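Local atomic coordinates of bifunctional autolysin (Staphylococcus aureus subsp. aureus Mu50, PDB entry 6FXO), a protein that cuts staphylococcal cell-wall peptidoglycan, its glycoside hydrolase family 73 module probably cleaving the glycan strands as an N-acetylglucosaminidase. Residues Thr10-Thr13 with Leu14-Ala18. Numbering follows the deposited sequence.
Sequences TGMT and LNQVA
The carbonyl oxygen of T13 takes two backbone N-H groups from the first turn of the helix. V17 N reaches T13 O at 2.9 Å with an N-H...O angle of 173°, the i to i+4 bond that starts the helical ladder; Q16 N adds a weak, strongly bent bond to T13 O. The side chain of T13 serves the same helix start: OG1 accepts from N15 N over 3.4 Å, again weakly. The hydroxyl is put there by chi1 of 179°, which carries OG1 to the far side of CB from the backbone N and toward the opening turn. T13 is therefore the N-cap of helix 14-22, and its hydroxyl meets an amide that has no preceding turn to supply a carbonyl. The other branch of T13, CG2, lies 3.3 Å from Q16 CB, the two side chains crossing at about a right angle, and Q16 OE1 also comes near this methyl. Next to the cap, the extended side chain of M12 sets its sulfur against the helix: M12 SD lies 3.3 Å from V17 CG1, an apolar touch, while the other V17 methyl, CG2, packs beside T13 O. An ST turn precedes the cap, with M12 N giving a hydrogen bond to T10 OG1 at 3.3 Å. It bends the chain as it leaves strand 4-9, and G11 takes the middle of the turn with a positive phi of 84°. Both ends of the turn, T10 and M12, are tied by backbone hydrogen bonds to Q242 and K244 at the C-terminal end of the chain, and T10 OG1 is also hydrogen-bonded to Q242 O. On the helix, L14 and V17 rest on M49 of helix 42-49, and V17 touches Y243 as well.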
loop_
_atom_site.group_PDB
_atom_site.type_symbol
_atom_site.label_atom_id
_atom_site.label_comp_id
_atom_site.label_asym_id
_atom_site.label_seq_id
_atom_site.Cartn_x
_atom_site.Cartn_y
_atom_site.Cartn_z
ATOM N N THR A 10 -15.700 10.418 14.158
ATOM C CA THR A 10 -16.424 9.311 14.763
ATOM C C THR A 10 -17.227 9.825 15.955
ATOM O O THR A 10 -18.299 9.308 16.265
ATOM C CB THR A 10 -15.426 8.230 15.212
ATOM O OG1 THR A 10 -14.458 8.828 16.078
ATOM C CG2 THR A 10 -14.727 7.562 14.039
ATOM N N GLY A 11 -16.691 10.853 16.617
ATOM C CA GLY A 11 -17.359 11.441 17.774
ATOM C C GLY A 11 -17.013 10.624 18.994
ATOM O O GLY A 11 -17.434 10.903 20.115
ATOM N N MET A 12 -16.198 9.612 18.732
ATOM C CA MET A 12 -15.676 8.641 19.669
ATOM C C MET A 12 -14.505 9.197 20.395
ATOM O O MET A 12 -14.338 10.402 20.514
ATOM C CB MET A 12 -15.144 7.471 18.884
ATOM C CG MET A 12 -16.016 6.319 18.838
ATOM S SD MET A 12 -14.978 5.162 17.955
ATOM C CE MET A 12 -16.000 3.882 17.875
ATOM N N THR A 13 -13.666 8.302 20.867
ATOM C CA THR A 13 -12.508 8.807 21.574
ATOM C C THR A 13 -11.340 7.879 21.398
ATOM O O THR A 13 -11.504 6.670 21.283
ATOM C CB THR A 13 -12.855 9.063 23.045
ATOM O OG1 THR A 13 -11.687 9.537 23.717
ATOM C CG2 THR A 13 -13.392 7.835 23.733
ATOM N N LEU A 14 -10.151 8.463 21.373
ATOM C CA LEU A 14 -8.912 7.736 21.217
ATOM C C LEU A 14 -8.712 6.788 22.382
ATOM O O LEU A 14 -8.108 5.733 22.214
ATOM C CB LEU A 14 -7.772 8.763 21.163
ATOM C CG LEU A 14 -6.349 8.234 21.077
ATOM C CD1 LEU A 14 -6.104 7.608 19.722
ATOM C CD2 LEU A 14 -5.386 9.383 21.288
ATOM N N ASN A 15 -9.230 7.165 23.564
ATOM C CA ASN A 15 -9.098 6.337 24.745
ATOM C C ASN A 15 -9.844 5.033 24.567
ATOM O O ASN A 15 -9.350 3.970 24.937
ATOM C CB ASN A 15 -9.687 7.096 25.916
ATOM C CG ASN A 15 -8.731 8.031 26.596
ATOM O OD1 ASN A 15 -7.923 8.698 25.936
ATOM N ND2 ASN A 15 -8.837 8.229 27.901
ATOM N N GLN A 16 -11.037 5.135 23.976
ATOM C CA GLN A 16 -11.939 4.020 23.697
ATOM C C GLN A 16 -11.393 3.179 22.587
ATOM O O GLN A 16 -11.273 1.964 22.721
ATOM C CB GLN A 16 -13.333 4.538 23.251
ATOM C CG GLN A 16 -14.572 3.718 23.678
ATOM C CD GLN A 16 -15.856 4.267 23.063
ATOM O OE1 GLN A 16 -16.238 5.413 23.316
ATOM N NE2 GLN A 16 -16.630 3.448 22.306
ATOM N N VAL A 17 -11.028 3.838 21.492
ATOM C CA VAL A 17 -10.496 3.039 20.375
ATOM C C VAL A 17 -9.200 2.285 20.621
ATOM O O VAL A 17 -8.993 1.215 20.054
ATOM C CB VAL A 17 -10.455 3.845 19.064
ATOM C CG1 VAL A 17 -11.869 4.127 18.576
ATOM C CG2 VAL A 17 -9.681 5.137 19.251
ATOM N N ALA A 18 -8.321 2.851 21.434
ATOM C CA ALA A 18 -7.059 2.195 21.736
ATOM C C ALA A 18 -7.216 0.999 22.676
ATOM O O ALA A 18 -6.590 -0.035 22.444
ATOM C CB ALA A 18 -6.086 3.193 22.337
#